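Local coordinates for mannitol dehydrogenase (Pseudomonas fluorescens, PDB 1LJ8), which binds NAD and is a long-chain dehydrogenase that probably interconverts mannitol and fructose by oxidation or reduction at C2 of the sugar, at residues A[316-321]-A[369-374]; A[304-309]-A[325-330]; A[263-268]-A[281-286]. All blocks are in the same frame, centred on the assembly; numbering follows the deposited sequence.

Interaction 1: residues A[316-321]-A[369-374]; sequences RFVHET and DQLERV. With NAD (nicotinamide-adenine-dinucleotide), chain B.
The guanidinium of Arg373 has the amide oxygen O7N of the NAD nicotinamide over one face and the carboxylate of Asp369 at its edge, in plane. NAD N7N comes closest, 3.2 Å from Arg373 NH1. Along the edge runs a side-on salt bridge with two hydrogen bonds: Arg373 NE meets Asp369 OD1 at 2.8 Å and NH2 meets OD2, each oxygen using its syn lone pair. Arginine suits because one flat group can give NE and NH2 to both carboxylate oxygens while NH1 stays beside the nicotinamide amide; the bend at chi3 (75°) puts it there. The Phe317 ring has the Glu320 carboxyl carbon at its edge; Glu320 OE1 accepts from the backbone N of both Arg316 and Phe317. Glu320 CG lies over one face of the His319 ring, toward the rim, and an in-plane water at that ring's edge also bonds His319 N and Asp369 N.

The backbones form a single bridge between the N-cap residues Phe317 and Gln370, Leu371 N donating a hydrogen bond to Arg316 O (2.8 Å) and Val318 N to Asp369 O (2.9 Å). Next to it Val318 CG2 touches Leu371 CD2 (3.7 Å) and Val374 CG2, buried aliphatic groups against helix 289-313.

An alanine in place of Arg373 would lose both bonds to Asp369 and the guanidinium beside the nicotinamide, and would probably leave the carboxylate less firmly placed. Asp369 is thus second-shell: it fixes a pocket arginine, whose guanidinium should favour its ionised form, and the pairing would probably offset part of the positive charge beside the cofactor.

Interaction 2: residues A[304-309]-A[325-330]; sequences LALTYL and PLFVAY
Phe327 overlaps the backbone and side chains of helix 289-313 between Leu306 and Leu309. Its CG lies anti to its own carbonyl carbon (chi1 -81°), which sends the ring across the gap, and CE2 arrives 3.7 Å from Leu306 O with that oxygen at the ring edge, near its plane. The same CE2 is 3.8 Å from Leu309 CB, while the Leu306 side chain crosses Phe327 obliquely, its CD2 4.0 Å from Phe327 CD2.

One turn on, Tyr330 repeats the approach with a different first torsion, CG anti to the backbone N (chi1 173°). Tyr330 CE2 lies 3.5 Å from Ala305 O, again at the ring edge, and 3.6 Å from Leu309 CD1, the leucine crossing the tyrosine at about a right angle. Leu309 therefore has its CB against one ring and its CD1 against the other. Alanine suits position 305, since its lone CB, 3.8 Å from Tyr330 CE2, lets the ring come up to the backbone. Tyrosine can run through this apolar layer because its OH reaches Arg402 O, where the buried hydroxyl is satisfied.

The local axes are roughly antiparallel, with 149° between their directions, and approach to 10.3 Å. In the helical C-terminal domain, Val406 of helix 401-413 touches both Ala305 and Tyr330, Leu476 of helix 463-488 touches Leu309, and helix 318-322 lies against Leu306 and Phe327.

Interaction 3: residues A[263-268]-A[281-286]; sequences QWVLED and GVQFTD
Strands 263-266 and 283-284 run parallel, and three backbone hydrogen bonds link them: Gln283 N to Trp264 O at 2.9 Å, Leu266 N to Gln283 O at 2.7 Å and Thr285 N to Leu266 O at 3.0 Å. Val265 and Gln283 share one face, where Val265 CG1 meets Thr285 CG2 at 3.6 Å. Beside them Gln263 NE2 gives to a lone pair of Gln283 OE1 (2.9 Å), with the two amide planes 9° apart; glutamine suits both positions, one offering N-H and the other C=O at the end of an extended chain.

Strand 263-266 is the middle of a three-stranded mixed sheet, with antiparallel 227-230 along its other edge, apart from the seven-stranded sheet of the Rossmann domain. On the face of Leu266 and Phe284, these two side chains lie side by side, Leu266 CD1 3.6 Å from Phe284 CE2. Trp264 carries Leu266 CD1 and Val282 CG1 over one face of its indole; aliphatic branches suit this place, where they bury apolar surface and ask for no polar partner. Asp268 CB sits 3.6 Å from Phe284 CD2, while its carboxylate turns to Arg274 in a salt bridge.

How the interactions relate
From the N terminus, interaction 3 comes first: strand 263-266 pairs with strand 283-284 and closes a loop of 12 residues with neither helix nor strand. It finishes before the others begin and stands apart from them, its nearest atoms about 14 Å from interaction 1. Strand 283-284 then leads into helix 289-313, which supplies 304-309. Interactions 1 and 2 cross, their segments alternating as 304-309, 316-321, 325-330 and 369-374. Interaction 2 closes a connection of 15 residues that holds helix 318-322, whereas interaction 1 spans 47 mostly helical residues. The two touch, with Thr321 against Phe327 and Thr307 against Leu371 and Val374, tying the helices of the C-terminal domain to the NAD pocket.

Interaction 1: residues A[316-321]-A[369-374]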
# COMPACT_ATOMS: atom_id res chain seq x y z
N ARG A 316 -7.04 -19.12 1.10
CA ARG A 316 -7.42 -17.82 1.70
C ARG A 316 -6.24 -17.07 2.31
O ARG A 316 -6.38 -15.91 2.71
CB ARG A 316 -8.55 -18.02 2.74
CG ARG A 316 -9.94 -18.28 2.10
CD ARG A 316 -10.42 -17.14 1.21
NE ARG A 316 -11.77 -17.31 0.62
CZ ARG A 316 -12.04 -17.89 -0.56
NH1 ARG A 316 -11.05 -18.39 -1.30
NH2 ARG A 316 -13.29 -17.93 -1.01
N PHE A 317 -5.07 -17.71 2.41
CA PHE A 317 -3.87 -17.05 2.94
C PHE A 317 -2.71 -17.19 1.99
O PHE A 317 -2.64 -18.17 1.24
CB PHE A 317 -3.45 -17.65 4.28
CG PHE A 317 -4.49 -17.47 5.32
CD1 PHE A 317 -5.48 -18.45 5.50
CD2 PHE A 317 -4.53 -16.30 6.07
CE1 PHE A 317 -6.51 -18.26 6.41
CE2 PHE A 317 -5.55 -16.10 6.99
CZ PHE A 317 -6.55 -17.07 7.16
N VAL A 318 -1.81 -16.21 2.04
CA VAL A 318 -0.65 -16.24 1.17
C VAL A 318 0.22 -17.49 1.40
O VAL A 318 0.68 -18.10 0.43
CB VAL A 318 0.22 -14.96 1.37
CG1 VAL A 318 1.49 -15.04 0.53
CG2 VAL A 318 -0.62 -13.73 0.93
N HIS A 319 0.41 -17.89 2.66
CA HIS A 319 1.26 -19.07 2.89
C HIS A 319 0.69 -20.34 2.31
O HIS A 319 1.45 -21.26 2.02
CB HIS A 319 1.57 -19.28 4.39
CG HIS A 319 0.37 -19.59 5.23
ND1 HIS A 319 -0.43 -18.62 5.79
CD2 HIS A 319 -0.12 -20.78 5.67
CE1 HIS A 319 -1.36 -19.19 6.54
NE2 HIS A 319 -1.19 -20.50 6.49
N GLU A 320 -0.64 -20.40 2.15
CA GLU A 320 -1.28 -21.59 1.56
C GLU A 320 -0.87 -21.72 0.11
O GLU A 320 -0.63 -22.84 -0.35
CB GLU A 320 -2.78 -21.50 1.63
CG GLU A 320 -3.24 -21.64 3.07
CD GLU A 320 -4.69 -21.46 3.25
OE1 GLU A 320 -5.37 -20.84 2.41
OE2 GLU A 320 -5.19 -21.93 4.30
N THR A 321 -0.81 -20.60 -0.61
CA THR A 321 -0.36 -20.69 -2.00
C THR A 321 1.10 -21.13 -2.04
O THR A 321 1.51 -21.85 -2.95
CB THR A 321 -0.48 -19.35 -2.79
OG1 THR A 321 0.50 -18.39 -2.29
CG2 THR A 321 -1.91 -18.81 -2.70
N ASP A 369 -1.33 -13.86 6.26
CA ASP A 369 -1.72 -12.71 5.45
C ASP A 369 -2.84 -13.13 4.51
O ASP A 369 -2.77 -14.15 3.81
CB ASP A 369 -0.49 -12.20 4.68
CG ASP A 369 -0.78 -10.89 3.96
OD1 ASP A 369 -1.77 -10.26 4.35
OD2 ASP A 369 -0.02 -10.53 3.02
N GLN A 370 -3.90 -12.36 4.50
CA GLN A 370 -5.10 -12.72 3.76
C GLN A 370 -5.14 -12.49 2.27
O GLN A 370 -4.86 -11.39 1.83
CB GLN A 370 -6.31 -11.99 4.36
CG GLN A 370 -6.40 -12.10 5.88
CD GLN A 370 -5.74 -10.91 6.60
OE1 GLN A 370 -5.11 -10.05 5.98
NE2 GLN A 370 -5.90 -10.88 7.94
N LEU A 371 -5.51 -13.52 1.50
CA LEU A 371 -5.65 -13.30 0.09
C LEU A 371 -6.75 -12.25 -0.15
O LEU A 371 -6.68 -11.50 -1.14
CB LEU A 371 -5.98 -14.61 -0.69
CG LEU A 371 -4.83 -15.64 -0.68
CD1 LEU A 371 -5.21 -16.78 -1.67
CD2 LEU A 371 -3.46 -14.97 -1.07
N GLU A 372 -7.73 -12.12 0.74
CA GLU A 372 -8.73 -11.07 0.51
C GLU A 372 -8.08 -9.67 0.53
O GLU A 372 -8.51 -8.77 -0.21
CB GLU A 372 -9.82 -11.12 1.57
CG GLU A 372 -10.95 -10.16 1.20
CD GLU A 372 -12.25 -10.40 1.96
OE1 GLU A 372 -12.61 -11.57 2.22
OE2 GLU A 372 -12.93 -9.40 2.26
N ARG A 373 -7.05 -9.51 1.37
CA ARG A 373 -6.32 -8.25 1.43
C ARG A 373 -5.51 -8.10 0.15
O ARG A 373 -5.57 -7.08 -0.52
CB ARG A 373 -5.34 -8.23 2.62
CG ARG A 373 -4.60 -6.90 2.77
CD ARG A 373 -3.47 -6.99 3.83
NE ARG A 373 -2.34 -7.72 3.29
CZ ARG A 373 -1.48 -7.20 2.42
NH1 ARG A 373 -1.61 -5.93 1.98
NH2 ARG A 373 -0.45 -7.94 2.00
N VAL A 374 -4.73 -9.12 -0.17
CA VAL A 374 -3.89 -9.04 -1.38
C VAL A 374 -4.71 -8.85 -2.67
O VAL A 374 -4.29 -8.15 -3.63
CB VAL A 374 -2.96 -10.29 -1.47
CG1 VAL A 374 -2.01 -10.15 -2.73
CG2 VAL A 374 -2.06 -10.34 -0.20
PA NAD B . -5.66 -0.30 5.32
O1A NAD B . -6.81 -0.79 4.61
O2A NAD B . -5.31 -0.72 6.71
O5B NAD B . -5.69 1.30 5.38
C5B NAD B . -5.85 2.07 4.15
C4B NAD B . -5.97 3.49 4.73
O4B NAD B . -6.08 4.41 3.56
C3B NAD B . -7.29 3.81 5.52
O3B NAD B . -6.92 4.74 6.55
C2B NAD B . -8.20 4.41 4.45
O2B NAD B . -9.24 5.22 4.99
C1B NAD B . -7.21 5.27 3.68
N9A NAD B . -7.61 5.63 2.36
C8A NAD B . -8.11 4.88 1.31
N7A NAD B . -8.31 5.60 0.23
C5A NAD B . -7.92 6.88 0.59
C6A NAD B . -7.91 8.05 -0.18
N6A NAD B . -8.27 8.15 -1.46
N1A NAD B . -7.48 9.22 0.44
C2A NAD B . -7.07 9.23 1.77
N3A NAD B . -7.06 8.08 2.54
C4A NAD B . -7.50 6.92 1.90
O3 NAD B . -4.42 -0.58 4.36
PN NAD B . -2.86 -0.78 4.67
O1N NAD B . -2.59 -2.21 4.81
O2N NAD B . -2.52 0.10 5.79
O5D NAD B . -2.19 -0.34 3.31
C5D NAD B . -2.29 1.03 2.95
C4D NAD B . -1.28 1.24 1.90
O4D NAD B . 0.08 1.19 2.37
C3D NAD B . -1.32 0.32 0.63
O3D NAD B . -2.37 0.67 -0.26
C2D NAD B . 0.09 0.42 0.09
O2D NAD B . 0.22 1.51 -0.82
C1D NAD B . 0.95 0.61 1.36
N1N NAD B . 1.59 -0.62 1.85
C2N NAD B . 0.93 -1.67 2.53
C3N NAD B . 1.65 -2.79 2.84
C7N NAD B . 0.93 -3.96 3.54
O7N NAD B . 1.55 -5.03 3.62
N7N NAD B . -0.31 -3.85 3.96
C4N NAD B . 3.08 -2.91 2.46
C5N NAD B . 3.71 -1.81 1.81
C6N NAD B . 2.98 -0.63 1.49
O HOH W 1 -8.60 -14.23 2.57
O HOH W 2 0.10 -16.00 4.89

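Interaction 2: residues A[304-309]-A[325-330]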
# COMPACT_ATOMS: atom_id res chain seq x y z
N LEU A 304 0.04 -10.25 -6.84
CA LEU A 304 -1.15 -10.32 -7.73
C LEU A 304 -1.22 -11.60 -8.52
O LEU A 304 -2.30 -12.17 -8.73
CB LEU A 304 -1.23 -9.14 -8.71
CG LEU A 304 -1.57 -7.75 -8.22
CD1 LEU A 304 -2.15 -6.94 -9.41
CD2 LEU A 304 -2.67 -7.82 -7.13
N ALA A 305 -0.06 -12.08 -8.96
CA ALA A 305 -0.06 -13.34 -9.72
C ALA A 305 -0.55 -14.52 -8.88
O ALA A 305 -1.18 -15.45 -9.39
CB ALA A 305 1.37 -13.63 -10.26
N LEU A 306 -0.27 -14.49 -7.58
CA LEU A 306 -0.75 -15.57 -6.71
C LEU A 306 -2.19 -15.44 -6.21
O LEU A 306 -2.93 -16.43 -6.02
CB LEU A 306 0.09 -15.62 -5.43
CG LEU A 306 1.59 -15.86 -5.54
CD1 LEU A 306 2.30 -15.62 -4.15
CD2 LEU A 306 1.73 -17.32 -6.01
N THR A 307 -2.57 -14.21 -5.99
CA THR A 307 -3.81 -13.97 -5.25
C THR A 307 -5.15 -14.26 -5.88
O THR A 307 -6.06 -14.78 -5.19
CB THR A 307 -3.76 -12.53 -4.68
OG1 THR A 307 -4.54 -12.51 -3.47
CG2 THR A 307 -4.34 -11.48 -5.66
N TYR A 308 -5.32 -14.00 -7.17
CA TYR A 308 -6.62 -14.27 -7.78
C TYR A 308 -6.72 -15.77 -8.07
O TYR A 308 -7.76 -16.37 -7.83
CB TYR A 308 -6.84 -13.41 -9.03
CG TYR A 308 -6.82 -11.94 -8.65
CD1 TYR A 308 -5.80 -11.11 -9.11
CD2 TYR A 308 -7.78 -11.39 -7.75
CE1 TYR A 308 -5.72 -9.74 -8.69
CE2 TYR A 308 -7.69 -10.03 -7.32
CZ TYR A 308 -6.66 -9.22 -7.80
OH TYR A 308 -6.54 -7.91 -7.37
N LEU A 309 -5.66 -16.35 -8.63
CA LEU A 309 -5.65 -17.79 -8.83
C LEU A 309 -5.84 -18.51 -7.50
O LEU A 309 -6.56 -19.51 -7.44
CB LEU A 309 -4.30 -18.24 -9.41
CG LEU A 309 -4.10 -17.77 -10.85
CD1 LEU A 309 -2.61 -18.01 -11.23
CD2 LEU A 309 -5.02 -18.57 -11.79
N PRO A 325 3.14 -26.44 -4.62
CA PRO A 325 4.28 -26.29 -5.51
C PRO A 325 4.01 -25.73 -6.89
O PRO A 325 4.92 -25.19 -7.50
CB PRO A 325 4.90 -27.71 -5.57
CG PRO A 325 4.37 -28.39 -4.32
CD PRO A 325 2.98 -27.84 -4.18
N LEU A 326 2.79 -25.85 -7.40
CA LEU A 326 2.52 -25.29 -8.72
C LEU A 326 2.49 -23.78 -8.62
O LEU A 326 2.92 -23.11 -9.55
CB LEU A 326 1.17 -25.76 -9.24
CG LEU A 326 0.98 -27.20 -9.72
CD1 LEU A 326 -0.49 -27.40 -10.07
CD2 LEU A 326 1.87 -27.44 -10.94
N PHE A 327 1.99 -23.24 -7.50
CA PHE A 327 1.98 -21.77 -7.34
C PHE A 327 3.41 -21.24 -7.18
O PHE A 327 3.76 -20.16 -7.73
CB PHE A 327 1.12 -21.36 -6.12
CG PHE A 327 -0.35 -21.33 -6.40
CD1 PHE A 327 -1.06 -22.50 -6.63
CD2 PHE A 327 -1.06 -20.10 -6.43
CE1 PHE A 327 -2.42 -22.49 -6.87
CE2 PHE A 327 -2.43 -20.07 -6.67
CZ PHE A 327 -3.12 -21.26 -6.89
N VAL A 328 4.24 -21.95 -6.40
CA VAL A 328 5.63 -21.52 -6.22
C VAL A 328 6.35 -21.52 -7.55
O VAL A 328 7.06 -20.58 -7.88
CB VAL A 328 6.39 -22.49 -5.23
CG1 VAL A 328 7.82 -22.05 -5.05
CG2 VAL A 328 5.68 -22.51 -3.86
N ALA A 329 6.16 -22.59 -8.34
CA ALA A 329 6.83 -22.67 -9.66
C ALA A 329 6.36 -21.55 -10.59
O ALA A 329 7.15 -20.94 -11.35
CB ALA A 329 6.58 -24.04 -10.29
N TYR A 330 5.06 -21.29 -10.56
CA TYR A 330 4.51 -20.19 -11.38
C TYR A 330 5.10 -18.83 -10.97
O TYR A 330 5.52 -18.04 -11.84
CB TYR A 330 2.98 -20.20 -11.24
CG TYR A 330 2.27 -19.02 -11.90
CD1 TYR A 330 2.34 -18.79 -13.28
CD2 TYR A 330 1.49 -18.16 -11.13
CE1 TYR A 330 1.64 -17.73 -13.87
CE2 TYR A 330 0.79 -17.10 -11.70
CZ TYR A 330 0.87 -16.89 -13.06
OH TYR A 330 0.15 -15.86 -13.65

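Interaction 3: residues A[263-268]-A[281-286]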
# COMPACT_ATOMS: atom_id res chain seq x y z
N GLN A 263 11.87 -2.84 6.05
CA GLN A 263 12.92 -2.05 5.42
C GLN A 263 12.32 -0.73 4.93
O GLN A 263 11.15 -0.65 4.60
CB GLN A 263 13.53 -2.85 4.23
CG GLN A 263 14.68 -2.11 3.55
CD GLN A 263 15.44 -3.01 2.57
OE1 GLN A 263 14.87 -3.95 2.01
NE2 GLN A 263 16.72 -2.71 2.32
N TRP A 264 13.15 0.31 4.90
CA TRP A 264 12.70 1.63 4.41
C TRP A 264 13.95 2.26 3.78
O TRP A 264 14.94 2.47 4.47
CB TRP A 264 12.27 2.48 5.62
CG TRP A 264 11.53 3.75 5.26
CD1 TRP A 264 11.23 4.22 4.02
CD2 TRP A 264 10.95 4.67 6.20
NE1 TRP A 264 10.49 5.39 4.12
CE2 TRP A 264 10.31 5.68 5.45
CE3 TRP A 264 10.91 4.73 7.60
CZ2 TRP A 264 9.64 6.75 6.07
CZ3 TRP A 264 10.24 5.79 8.23
CH2 TRP A 264 9.60 6.80 7.45
N VAL A 265 13.89 2.53 2.49
CA VAL A 265 14.99 3.23 1.85
C VAL A 265 14.33 4.53 1.32
O VAL A 265 13.33 4.47 0.60
CB VAL A 265 15.57 2.45 0.69
CG1 VAL A 265 16.81 3.26 0.17
CG2 VAL A 265 15.98 1.03 1.15
N LEU A 266 14.88 5.67 1.71
CA LEU A 266 14.32 6.99 1.39
C LEU A 266 15.32 7.88 0.68
O LEU A 266 16.52 7.80 0.91
CB LEU A 266 14.00 7.77 2.71
CG LEU A 266 12.66 8.05 3.35
CD1 LEU A 266 12.83 8.71 4.73
CD2 LEU A 266 11.83 8.92 2.42
N GLU A 267 14.78 8.79 -0.13
CA GLU A 267 15.61 9.83 -0.72
C GLU A 267 15.60 10.96 0.33
O GLU A 267 14.54 11.31 0.87
CB GLU A 267 15.03 10.31 -2.04
CG GLU A 267 15.19 9.23 -3.11
CD GLU A 267 14.51 9.58 -4.40
OE1 GLU A 267 13.70 10.58 -4.45
OE2 GLU A 267 14.77 8.82 -5.35
N ASP A 268 16.76 11.51 0.66
CA ASP A 268 16.81 12.55 1.69
C ASP A 268 16.46 13.93 1.15
O ASP A 268 17.33 14.80 1.00
CB ASP A 268 18.21 12.57 2.31
CG ASP A 268 18.24 13.17 3.71
OD1 ASP A 268 17.23 13.74 4.18
OD2 ASP A 268 19.32 13.10 4.34
N GLY A 281 17.89 2.36 11.58
CA GLY A 281 17.82 1.47 10.44
C GLY A 281 17.26 1.91 9.09
O GLY A 281 17.30 1.13 8.14
N VAL A 282 16.69 3.10 9.02
CA VAL A 282 16.15 3.57 7.74
C VAL A 282 17.38 3.91 6.90
O VAL A 282 18.35 4.46 7.42
CB VAL A 282 15.28 4.82 7.96
CG1 VAL A 282 14.71 5.33 6.63
CG2 VAL A 282 14.13 4.45 8.92
N GLN A 283 17.31 3.59 5.61
CA GLN A 283 18.42 3.81 4.70
C GLN A 283 18.14 4.97 3.77
O GLN A 283 17.02 5.12 3.32
CB GLN A 283 18.64 2.54 3.89
CG GLN A 283 18.89 1.33 4.80
CD GLN A 283 18.77 0.03 4.05
OE1 GLN A 283 17.76 -0.64 4.12
NE2 GLN A 283 19.80 -0.31 3.29
N PHE A 284 19.14 5.79 3.48
CA PHE A 284 18.93 6.91 2.57
C PHE A 284 19.83 6.72 1.36
O PHE A 284 20.97 6.27 1.49
CB PHE A 284 19.26 8.24 3.24
CG PHE A 284 18.26 8.65 4.26
CD1 PHE A 284 18.35 8.16 5.57
CD2 PHE A 284 17.22 9.50 3.93
CE1 PHE A 284 17.39 8.52 6.53
CE2 PHE A 284 16.27 9.87 4.87
CZ PHE A 284 16.35 9.38 6.17
N THR A 285 19.32 7.03 0.18
CA THR A 285 20.14 6.86 -1.01
C THR A 285 19.78 7.97 -1.97
O THR A 285 18.70 8.57 -1.88
CB THR A 285 19.89 5.45 -1.64
OG1 THR A 285 20.87 5.20 -2.67
CG2 THR A 285 18.49 5.36 -2.22
N ASP A 286 20.67 8.26 -2.90
CA ASP A 286 20.41 9.35 -3.82
C ASP A 286 19.20 9.14 -4.74
O ASP A 286 18.37 10.04 -4.90
CB ASP A 286 21.67 9.64 -4.63
CG ASP A 286 22.82 10.14 -3.76
OD1 ASP A 286 22.60 11.10 -3.00
OD2 ASP A 286 23.93 9.58 -3.83
O HOH W 3 15.91 -0.11 6.11
O HOH W 4 19.22 10.97 -0.56